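Local coordinates for protein similarities with probable monooxygenase (Photorhabdus luminescens, PDB 4HB9) that binds FAD and probably acts as a flavin-dependent monooxygenase of the aromatic-ring hydroxylase type, at residues S37-P41 and I231-A235; L59-N63 and I117-G121; F243-V247 and L285-S289; R336-L340 and Q365-Y369. The contacts are given in a common frame with arbitrary orientation. Numbering follows the deposited sequence.

Contact 1: residues S37-P41 and I231-A235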
loop_
_atom_site.group_PDB
_atom_site.type_symbol
_atom_site.label_atom_id
_atom_site.label_comp_id
_atom_site.label_asym_id
_atom_site.label_seq_id
_atom_site.Cartn_x
_atom_site.Cartn_y
_atom_site.Cartn_z
ATOM N N SER A 37 -10.618 -15.027 -1.663
ATOM C CA SER A 37 -9.295 -15.185 -2.247
ATOM C C SER A 37 -8.807 -16.591 -1.937
ATOM O O SER A 37 -9.307 -17.230 -1.016
ATOM C CB SER A 37 -8.328 -14.138 -1.700
ATOM O OG SER A 37 -7.187 -14.048 -2.532
ATOM N N SER A 38 -7.849 -17.073 -2.721
ATOM C CA SER A 38 -7.207 -18.364 -2.446
ATOM C C SER A 38 -6.066 -18.193 -1.446
ATOM O O SER A 38 -5.881 -19.019 -0.541
ATOM C CB SER A 38 -6.671 -18.994 -3.737
ATOM O OG SER A 38 -7.654 -19.814 -4.338
ATOM N N ILE A 39 -5.308 -17.118 -1.626
ATOM C CA ILE A 39 -4.141 -16.843 -0.821
ATOM C C ILE A 39 -4.371 -15.524 -0.088
ATOM O O ILE A 39 -4.936 -14.590 -0.645
ATOM C CB ILE A 39 -2.891 -16.713 -1.709
ATOM C CG1 ILE A 39 -2.825 -17.841 -2.751
ATOM C CG2 ILE A 39 -1.627 -16.702 -0.866
ATOM C CD1 ILE A 39 -2.715 -19.235 -2.168
ATOM N N LEU A 40 -3.937 -15.449 1.159
ATOM C CA LEU A 40 -4.024 -14.194 1.896
ATOM C C LEU A 40 -2.738 -13.408 1.672
ATOM O O LEU A 40 -1.682 -14.001 1.483
ATOM C CB LEU A 40 -4.211 -14.473 3.376
ATOM C CG LEU A 40 -5.388 -15.357 3.759
ATOM C CD1 LEU A 40 -5.363 -15.559 5.255
ATOM C CD2 LEU A 40 -6.720 -14.792 3.283
ATOM N N PRO A 41 -2.813 -12.068 1.692
ATOM C CA PRO A 41 -1.574 -11.310 1.771
ATOM C C PRO A 41 -0.811 -11.640 3.072
ATOM O O PRO A 41 -1.424 -11.840 4.121
ATOM C CB PRO A 41 -2.055 -9.850 1.794
ATOM C CG PRO A 41 -3.431 -9.925 2.356
ATOM C CD PRO A 41 -3.999 -11.189 1.774
ATOM N N ILE A 231 -0.953 -18.327 5.170
ATOM C CA ILE A 231 -1.646 -17.528 4.142
ATOM C C ILE A 231 -2.634 -18.357 3.296
ATOM O O ILE A 231 -3.310 -17.804 2.428
ATOM C CB ILE A 231 -0.659 -16.782 3.229
ATOM C CG1 ILE A 231 0.229 -17.752 2.442
ATOM C CG2 ILE A 231 0.195 -15.831 4.062
ATOM C CD1 ILE A 231 1.092 -17.072 1.409
ATOM N N HIS A 232 -2.726 -19.662 3.573
ATOM C CA HIS A 232 -3.543 -20.575 2.763
ATOM C C HIS A 232 -4.844 -20.971 3.421
ATOM O O HIS A 232 -5.362 -22.046 3.139
ATOM C CB HIS A 232 -2.758 -21.852 2.449
ATOM C CG HIS A 232 -1.463 -21.597 1.766
ATOM N ND1 HIS A 232 -1.391 -21.129 0.474
ATOM C CD2 HIS A 232 -0.189 -21.705 2.205
ATOM C CE1 HIS A 232 -0.125 -20.957 0.142
ATOM N NE2 HIS A 232 0.624 -21.311 1.171
ATOM N N VAL A 233 -5.378 -20.122 4.294
ATOM C CA VAL A 233 -6.682 -20.362 4.909
ATOM C C VAL A 233 -7.647 -19.254 4.485
ATOM O O VAL A 233 -7.224 -18.232 3.918
ATOM C CB VAL A 233 -6.601 -20.434 6.444
ATOM C CG1 VAL A 233 -5.607 -21.496 6.873
ATOM C CG2 VAL A 233 -6.209 -19.089 7.054
ATOM N N GLU A 234 -8.938 -19.470 4.733
ATOM C CA GLU A 234 -9.960 -18.451 4.526
ATOM C C GLU A 234 -9.656 -17.258 5.430
ATOM O O GLU A 234 -9.296 -17.452 6.603
ATOM C CB GLU A 234 -11.353 -19.008 4.876
ATOM C CG GLU A 234 -11.845 -20.129 3.964
ATOM C CD GLU A 234 -13.084 -20.834 4.505
ATOM O OE1 GLU A 234 -13.864 -20.209 5.264
ATOM O OE2 GLU A 234 -13.284 -22.023 4.162
ATOM N N ALA A 235 -9.836 -16.056 4.899
ATOM C CA ALA A 235 -9.637 -14.805 5.630
ATOM C C ALA A 235 -10.229 -14.799 7.026
ATOM O O ALA A 235 -9.544 -14.437 7.984
ATOM C CB ALA A 235 -10.183 -13.637 4.821
HETATM O O HOH W 1 -10.329 -15.877 1.948
HETATM O O HOH W 2 -7.435 -17.810 1.405
#
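Two irregular loops can be joined by one backbone hydrogen bond with apolar side chains packed beside it, and Leu40 and Ile231 illustrate this. The amide N of Leu40 donates a nearly straight hydrogen bond to Ile231 O (2.7 Å), and the same carbonyl receives a CA-H...O contact from Ile39 CA at 3.5 Å. Beyond this bond the Leu40 side chain lies along the opposing loop: its CD1 is 4.1 Å from Val233 CG2, and its CD2 is 4.0 Å from Ala235 CB. Ile39 extends the apolar surface outward, with CG2 3.6 Å from Ile231 CD1 and CD1 at the edge of the His232 ring, whose NE2 is hydrogen-bonded to Glu292. Where the backbones diverge, one water accepts from Ala235 N (3.0 Å) and donates only weakly to Ser37 O (3.4 Å). The contact thus ties the loop between strands 26-30 and 44-47 to the loop between strands 218-228 and 240-251, with Leu40 and Ala235 both resting on Thr112 of helix 111-119.

Contact 2: residues L59-N63 and I117-G121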
loop_
_atom_site.group_PDB
_atom_site.type_symbol
_atom_site.label_atom_id
_atom_site.label_comp_id
_atom_site.label_asym_id
_atom_site.label_seq_id
_atom_site.Cartn_x
_atom_site.Cartn_y
_atom_site.Cartn_z
ATOM N N LEU A 59 -15.773 5.224 7.512
ATOM C CA LEU A 59 -16.297 3.914 7.867
ATOM C C LEU A 59 -17.544 4.039 8.759
ATOM O O LEU A 59 -17.578 4.913 9.633
ATOM C CB LEU A 59 -15.249 3.101 8.617
ATOM C CG LEU A 59 -14.065 2.442 7.897
ATOM C CD1 LEU A 59 -13.189 1.711 8.918
ATOM C CD2 LEU A 59 -14.476 1.480 6.824
ATOM N N PRO A 60 -18.533 3.151 8.566
ATOM C CA PRO A 60 -19.595 3.037 9.577
ATOM C C PRO A 60 -18.992 2.732 10.933
ATOM O O PRO A 60 -17.907 2.150 11.007
ATOM C CB PRO A 60 -20.428 1.855 9.113
ATOM C CG PRO A 60 -20.096 1.675 7.675
ATOM C CD PRO A 60 -18.679 2.135 7.511
ATOM N N ALA A 61 -19.677 3.133 11.992
ATOM C CA ALA A 61 -19.137 2.976 13.326
ATOM C C ALA A 61 -18.786 1.516 13.628
ATOM O O ALA A 61 -17.791 1.262 14.285
ATOM C CB ALA A 61 -20.117 3.518 14.355
ATOM N N GLU A 62 -19.567 0.556 13.144
ATOM C CA GLU A 62 -19.259 -0.836 13.493
ATOM C C GLU A 62 -17.918 -1.281 12.866
ATOM O O GLU A 62 -17.121 -1.988 13.502
ATOM C CB GLU A 62 -20.404 -1.797 13.199
ATOM C CG GLU A 62 -20.737 -2.056 11.745
ATOM C CD GLU A 62 -21.765 -3.180 11.570
ATOM O OE1 GLU A 62 -21.745 -4.174 12.354
ATOM O OE2 GLU A 62 -22.570 -3.085 10.621
ATOM N N ASN A 63 -17.651 -0.827 11.644
ATOM C CA ASN A 63 -16.352 -1.109 10.997
ATOM C C ASN A 63 -15.212 -0.412 11.743
ATOM O O ASN A 63 -14.148 -1.016 11.971
ATOM C CB ASN A 63 -16.323 -0.659 9.531
ATOM C CG ASN A 63 -17.437 -1.254 8.699
ATOM O OD1 ASN A 63 -18.608 -1.152 9.054
ATOM N ND2 ASN A 63 -17.086 -1.855 7.580
ATOM N N ILE A 117 -12.367 -5.777 7.192
ATOM C CA ILE A 117 -13.054 -4.656 7.798
ATOM C C ILE A 117 -13.572 -3.652 6.768
ATOM O O ILE A 117 -14.703 -3.185 6.862
ATOM C CB ILE A 117 -12.152 -3.971 8.830
ATOM C CG1 ILE A 117 -11.975 -4.921 10.019
ATOM C CG2 ILE A 117 -12.716 -2.635 9.266
ATOM C CD1 ILE A 117 -10.830 -4.518 10.921
ATOM N N LEU A 118 -12.730 -3.331 5.795
ATOM C CA LEU A 118 -13.148 -2.488 4.677
ATOM C C LEU A 118 -14.269 -3.123 3.840
ATOM O O LEU A 118 -15.175 -2.404 3.387
ATOM C CB LEU A 118 -11.966 -2.137 3.793
ATOM C CG LEU A 118 -11.121 -1.008 4.407
ATOM C CD1 LEU A 118 -9.783 -0.966 3.706
ATOM C CD2 LEU A 118 -11.829 0.345 4.301
ATOM N N ASN A 119 -14.236 -4.440 3.649
ATOM C CA ASN A 119 -15.274 -5.102 2.846
ATOM C C ASN A 119 -16.622 -5.217 3.549
ATOM O O ASN A 119 -17.663 -5.301 2.887
ATOM C CB ASN A 119 -14.824 -6.487 2.385
ATOM C CG ASN A 119 -13.741 -6.429 1.328
ATOM O OD1 ASN A 119 -13.414 -5.376 0.810
ATOM N ND2 ASN A 119 -13.166 -7.582 1.016
ATOM N N LYS A 120 -16.622 -5.182 4.886
ATOM C CA LYS A 120 -17.836 -5.366 5.649
ATOM C C LYS A 120 -18.810 -4.224 5.320
ATOM O O LYS A 120 -18.442 -3.067 5.378
ATOM C CB LYS A 120 -17.518 -5.364 7.147
ATOM C CG LYS A 120 -18.721 -5.417 8.058
ATOM C CD LYS A 120 -19.221 -6.844 8.256
ATOM C CE LYS A 120 -20.281 -6.915 9.356
ATOM N NZ LYS A 120 -19.824 -6.239 10.611
ATOM N N GLY A 121 -20.058 -4.558 5.002
ATOM C CA GLY A 121 -21.040 -3.533 4.689
ATOM C C GLY A 121 -21.115 -3.233 3.204
ATOM O O GLY A 121 -22.016 -2.513 2.793
#
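Near the start of helix 61-70 and the end of helix 111-119 the two backbones come close at one point, where the CA atoms of Asn63 and Ile117 are 5.8 Å apart. Pro60 occupies the N-cap position of the first helix, whereas Lys120 is the residue at which the second abandons helical angles. Lys120 O thus lies past the helix end, and Ile117 O takes only a weak backbone bond from Lys120 N (3.4 Å), so both can receive Asn63: its ND2 donates to Ile117 O at 2.8 Å and to Lys120 O at 2.9 Å, one amide group bridging two carbonyls. Farther out, Lys120 NZ and Glu62 OE1 form a salt bridge at 3.3 Å, long enough that its hydrogen bond is weak. On the inner side, Leu59 CD2 packs against Leu118 CD2 at 3.8 Å. The arrangement is a side-chain amide tying off a helix C-terminus, placed beside helix 11-22 of the FAD-binding Rossmann-type domain, where Leu118 touches Thr14 and Leu59 touches His18.

Contact 3: residues F243-V247 and L285-S289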
loop_
_atom_site.group_PDB
_atom_site.type_symbol
_atom_site.label_atom_id
_atom_site.label_comp_id
_atom_site.label_asym_id
_atom_site.label_seq_id
_atom_site.Cartn_x
_atom_site.Cartn_y
_atom_site.Cartn_z
ATOM N N PHE A 243 5.151 -10.524 13.559
ATOM C CA PHE A 243 6.272 -10.891 12.727
ATOM C C PHE A 243 7.281 -9.762 12.770
ATOM O O PHE A 243 6.890 -8.582 12.696
ATOM C CB PHE A 243 5.828 -11.097 11.269
ATOM C CG PHE A 243 5.144 -12.407 11.031
ATOM C CD1 PHE A 243 5.830 -13.477 10.480
ATOM C CD2 PHE A 243 3.807 -12.572 11.365
ATOM C CE1 PHE A 243 5.215 -14.696 10.280
ATOM C CE2 PHE A 243 3.194 -13.809 11.203
ATOM C CZ PHE A 243 3.895 -14.858 10.629
ATOM N N ILE A 244 8.567 -10.113 12.851
ATOM C CA ILE A 244 9.607 -9.143 12.540
ATOM C C ILE A 244 9.672 -9.066 11.020
ATOM O O ILE A 244 9.634 -10.088 10.323
ATOM C CB ILE A 244 10.979 -9.511 13.153
ATOM C CG1 ILE A 244 10.856 -9.534 14.670
ATOM C CG2 ILE A 244 12.053 -8.523 12.709
ATOM C CD1 ILE A 244 12.143 -9.814 15.420
ATOM N N VAL A 245 9.714 -7.854 10.504
ATOM C CA VAL A 245 9.903 -7.664 9.096
ATOM C C VAL A 245 11.272 -7.060 8.918
ATOM O O VAL A 245 11.648 -6.134 9.642
ATOM C CB VAL A 245 8.784 -6.822 8.417
ATOM C CG1 VAL A 245 8.428 -5.544 9.167
ATOM C CG2 VAL A 245 9.166 -6.491 6.973
ATOM N N TRP A 246 12.016 -7.582 7.957
ATOM C CA TRP A 246 13.298 -6.966 7.561
ATOM C C TRP A 246 13.293 -6.602 6.086
ATOM O O TRP A 246 12.667 -7.283 5.244
ATOM C CB TRP A 246 14.482 -7.855 7.908
ATOM C CG TRP A 246 14.439 -9.239 7.348
ATOM C CD1 TRP A 246 13.947 -10.351 7.966
ATOM C CD2 TRP A 246 14.862 -9.665 6.044
ATOM N NE1 TRP A 246 14.051 -11.436 7.147
ATOM C CE2 TRP A 246 14.609 -11.056 5.959
ATOM C CE3 TRP A 246 15.433 -9.018 4.952
ATOM C CZ2 TRP A 246 14.922 -11.800 4.844
ATOM C CZ3 TRP A 246 15.722 -9.754 3.828
ATOM C CH2 TRP A 246 15.464 -11.134 3.775
ATOM N N VAL A 247 13.990 -5.516 5.771
ATOM C CA VAL A 247 14.059 -5.045 4.391
ATOM C C VAL A 247 15.500 -4.736 4.050
ATOM O O VAL A 247 16.095 -3.855 4.656
ATOM C CB VAL A 247 13.203 -3.792 4.158
ATOM C CG1 VAL A 247 13.207 -3.453 2.688
ATOM C CG2 VAL A 247 11.771 -4.004 4.649
ATOM N N LEU A 285 17.940 -13.454 12.462
ATOM C CA LEU A 285 16.676 -12.952 11.938
ATOM C C LEU A 285 16.427 -13.467 10.518
ATOM O O LEU A 285 15.373 -14.029 10.209
ATOM C CB LEU A 285 16.675 -11.415 11.984
ATOM C CG LEU A 285 15.458 -10.675 11.467
ATOM C CD1 LEU A 285 14.201 -11.170 12.166
ATOM C CD2 LEU A 285 15.618 -9.191 11.694
ATOM N N VAL A 286 17.398 -13.275 9.638
ATOM C CA VAL A 286 17.205 -13.635 8.247
ATOM C C VAL A 286 17.090 -15.171 8.097
ATOM O O VAL A 286 16.203 -15.671 7.401
ATOM C CB VAL A 286 18.313 -13.028 7.352
ATOM C CG1 VAL A 286 18.236 -13.550 5.928
ATOM C CG2 VAL A 286 18.219 -11.517 7.375
ATOM N N GLN A 287 17.935 -15.914 8.819
ATOM C CA GLN A 287 17.892 -17.385 8.806
ATOM C C GLN A 287 16.539 -17.953 9.272
ATOM O O GLN A 287 16.088 -18.987 8.797
ATOM C CB GLN A 287 19.044 -17.962 9.659
ATOM C CG GLN A 287 20.444 -17.778 9.054
ATOM C CD GLN A 287 21.591 -17.902 10.081
ATOM O OE1 GLN A 287 21.346 -18.179 11.248
ATOM N NE2 GLN A 287 22.849 -17.694 9.640
ATOM N N GLN A 288 15.880 -17.256 10.182
ATOM C CA GLN A 288 14.622 -17.739 10.751
ATOM C C GLN A 288 13.409 -17.193 10.046
ATOM O O GLN A 288 12.287 -17.323 10.549
ATOM C CB GLN A 288 14.573 -17.382 12.237
ATOM C CG GLN A 288 15.659 -18.101 13.028
ATOM C CD GLN A 288 15.567 -19.600 12.814
ATOM O OE1 GLN A 288 14.460 -20.159 12.794
ATOM N NE2 GLN A 288 16.709 -20.254 12.578
ATOM N N SER A 289 13.611 -16.589 8.881
ATOM C CA SER A 289 12.489 -16.037 8.148
ATOM C C SER A 289 11.675 -17.118 7.416
ATOM O O SER A 289 12.120 -18.237 7.174
ATOM C CB SER A 289 12.961 -14.917 7.213
ATOM O OG SER A 289 13.451 -13.844 8.008
#
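The indole of Trp246 lies against Val286, whose CG2 sits over one face of the five-membered ring, 4.0 Å from its centroid and 15° off the normal, a well-centred CH-pi contact. Val286 CG1 also reaches Trp246 CZ2 at 3.9 Å. Leu285 bridges two residues of the strand, its CG lying 3.8 Å from Trp246 CD1 and its CD1 3.5 Å from Ile244 CG2. Ile244 and Trp246, two positions apart, both direct their CB atoms toward the helix, while Val245 between them points away, as expected in an extended strand. At the ring edge Trp246 NE1 donates a short, almost linear hydrogen bond to Ser289 OG (2.6 Å). That hydroxyl in turn donates to Leu285 O at 2.9 Å, back in the last turn of helix 280-287. The contact therefore packs the end of this helix on strand 240-251 of the large mixed sheet, and helix 264-274 adds Val271 beside the indole. The chemistry illustrates a general economy of buried interfaces: one serine hydroxyl serves as both acceptor and donor, so the indole NH is satisfied in a buried, largely apolar setting and the strand is connected through it to a helix-end carbonyl.

Contact 4: residues R336-L340 and Q365-Y369. With EDO (1,2-ethanediol), chain G.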
loop_
_atom_site.group_PDB
_atom_site.type_symbol
_atom_site.label_atom_id
_atom_site.label_comp_id
_atom_site.label_asym_id
_atom_site.label_seq_id
_atom_site.Cartn_x
_atom_site.Cartn_y
_atom_site.Cartn_z
ATOM N N ARG A 336 -6.215 8.648 2.384
ATOM C CA ARG A 336 -6.264 10.093 2.324
ATOM C C ARG A 336 -7.016 10.592 1.078
ATOM O O ARG A 336 -7.830 11.512 1.181
ATOM C CB ARG A 336 -4.843 10.639 2.308
ATOM C CG ARG A 336 -4.729 12.119 2.539
ATOM C CD ARG A 336 -3.263 12.482 2.663
ATOM N NE ARG A 336 -3.074 13.913 2.839
ATOM C CZ ARG A 336 -1.883 14.497 2.996
ATOM N NH1 ARG A 336 -0.769 13.780 3.006
ATOM N NH2 ARG A 336 -1.813 15.801 3.164
ATOM N N ASP A 337 -6.685 10.023 -0.080
ATOM C CA ASP A 337 -7.384 10.329 -1.340
ATOM C C ASP A 337 -8.890 10.045 -1.222
ATOM O O ASP A 337 -9.725 10.844 -1.657
ATOM C CB ASP A 337 -6.890 9.480 -2.497
ATOM C CG ASP A 337 -5.457 9.791 -2.951
ATOM O OD1 ASP A 337 -4.823 10.795 -2.540
ATOM O OD2 ASP A 337 -4.949 8.968 -3.737
ATOM N N ALA A 338 -9.232 8.908 -0.633
ATOM C CA ALA A 338 -10.641 8.477 -0.524
ATOM C C ALA A 338 -11.469 9.443 0.316
ATOM O O ALA A 338 -12.592 9.817 -0.056
ATOM C CB ALA A 338 -10.723 7.053 0.020
ATOM N N LEU A 339 -10.899 9.897 1.422
ATOM C CA LEU A 339 -11.561 10.885 2.257
ATOM C C LEU A 339 -11.728 12.205 1.491
ATOM O O LEU A 339 -12.785 12.824 1.484
ATOM C CB LEU A 339 -10.746 11.130 3.525
ATOM C CG LEU A 339 -11.322 12.207 4.435
ATOM C CD1 LEU A 339 -12.717 11.861 4.874
ATOM C CD2 LEU A 339 -10.447 12.435 5.651
ATOM N N LEU A 340 -10.656 12.642 0.858
ATOM C CA LEU A 340 -10.708 13.882 0.086
ATOM C C LEU A 340 -11.728 13.842 -1.057
ATOM O O LEU A 340 -12.540 14.760 -1.203
ATOM C CB LEU A 340 -9.323 14.206 -0.445
ATOM C CG LEU A 340 -9.241 15.553 -1.166
ATOM C CD1 LEU A 340 -9.682 16.684 -0.235
ATOM C CD2 LEU A 340 -7.813 15.705 -1.659
ATOM N N GLN A 365 -5.366 19.241 -4.984
ATOM C CA GLN A 365 -4.911 18.944 -3.632
ATOM C C GLN A 365 -4.121 17.647 -3.599
ATOM O O GLN A 365 -3.094 17.556 -2.921
ATOM C CB GLN A 365 -6.079 18.853 -2.639
ATOM C CG GLN A 365 -6.786 20.176 -2.428
ATOM C CD GLN A 365 -7.671 20.182 -1.205
ATOM O OE1 GLN A 365 -7.332 19.602 -0.163
ATOM N NE2 GLN A 365 -8.800 20.859 -1.313
HETATM N N MSE A 366 -4.596 16.651 -4.331
HETATM C CA MSE A 366 -3.981 15.335 -4.314
HETATM C C MSE A 366 -2.597 15.419 -4.908
HETATM O O MSE A 366 -1.651 14.860 -4.352
HETATM C CB MSE A 366 -4.868 14.347 -5.052
HETATM C CG MSE A 366 -4.266 12.948 -5.104
HETATM SE SE MSE A 366 -3.242 12.706 -6.770
HETATM C CE MSE A 366 -4.832 12.507 -7.911
ATOM N N ARG A 367 -2.450 16.118 -6.038
ATOM C CA ARG A 367 -1.130 16.324 -6.628
ATOM C C ARG A 367 -0.140 16.951 -5.652
ATOM O O ARG A 367 1.040 16.566 -5.640
ATOM C CB ARG A 367 -1.205 17.162 -7.920
ATOM C CG ARG A 367 -1.629 16.372 -9.148
ATOM C CD ARG A 367 -1.423 17.165 -10.442
ATOM N NE ARG A 367 -2.257 18.363 -10.442
ATOM C CZ ARG A 367 -3.512 18.424 -10.875
ATOM N NH1 ARG A 367 -4.121 17.377 -11.418
ATOM N NH2 ARG A 367 -4.151 19.578 -10.796
ATOM N N ALA A 368 -0.590 17.902 -4.839
ATOM C CA ALA A 368 0.315 18.575 -3.894
ATOM C C ALA A 368 0.921 17.599 -2.894
ATOM O O ALA A 368 2.138 17.566 -2.724
ATOM C CB ALA A 368 -0.381 19.697 -3.142
ATOM N N TYR A 369 0.097 16.792 -2.227
ATOM C CA TYR A 369 0.686 15.838 -1.289
ATOM C C TYR A 369 1.319 14.651 -1.991
ATOM O O TYR A 369 2.332 14.135 -1.492
ATOM C CB TYR A 369 -0.245 15.430 -0.137
ATOM C CG TYR A 369 -1.538 14.744 -0.510
ATOM C CD1 TYR A 369 -1.570 13.424 -0.948
ATOM C CD2 TYR A 369 -2.749 15.407 -0.344
ATOM C CE1 TYR A 369 -2.777 12.802 -1.251
ATOM C CE2 TYR A 369 -3.947 14.803 -0.633
ATOM C CZ TYR A 369 -3.971 13.514 -1.073
ATOM O OH TYR A 369 -5.199 12.983 -1.337
HETATM C C1 EDO G . 0.997 9.364 4.123
HETATM O O1 EDO G . 1.623 10.210 5.087
HETATM C C2 EDO G . -0.420 9.859 3.898
HETATM O O2 EDO G . -0.442 10.874 2.911
#
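Helices 330-349 and 355-386 form an antiparallel helical pair next to the FAD site, and this contact is part of their interface; in the short segments compared, the axes approach to 11.0 Å with their directions 159° apart. Tyr369 fills the space between them. The guanidinium of Arg336 lies flat on its ring, with centres 3.9 Å apart and planes at 12°, giving a cation-pi stack, and Arg336 CD adds a CH-pi contact 3.9 Å from the ring centroid. At the ring edge Leu340 CD2 lies 4.1 Å from Tyr369 CE2 and also 3.7 Å from Gln365 CB. The phenol then reaches across the gap, Tyr369 OH donating to Asp337 OD1 at 2.5 Å. Asp337 has further partners, OD1 bonding to His321 NE2 and OD2 to Gly317 N, so the carboxylate also ties the pair to the region around helix 318-321. Ethanediol, probably from the crystallisation liquor, accepts from Arg336 NH1 through its O2 at 2.9 Å. The chemistry shows how a wide helix separation can be spanned by one aromatic residue used on two counts: its face receives a cation, and its hydroxyl meets a carboxylate that is itself held by several donors.

How the contacts relate
Taken together, the four contacts lie at different distances from the FAD, and no two of them touch. Contact 2 is nested along the chain within the loop closed by contact 1, and helix 111-119 connects them in space: its FAD-binding residue Arg111 is about 4 Å, side chain to side chain, from Pro41 of contact 1, while its far end belongs to contact 2. The side chains of Pro41 and Leu118 are each about 8 Å from the FAD, and that of Asp337 in contact 4 about 7 Å. Contact 3 is more remote: the side chain of Trp246 is about 12 Å from the FAD. Contacts 3 and 4, with centres 34 Å apart, lie on opposite sides of the chain's centre.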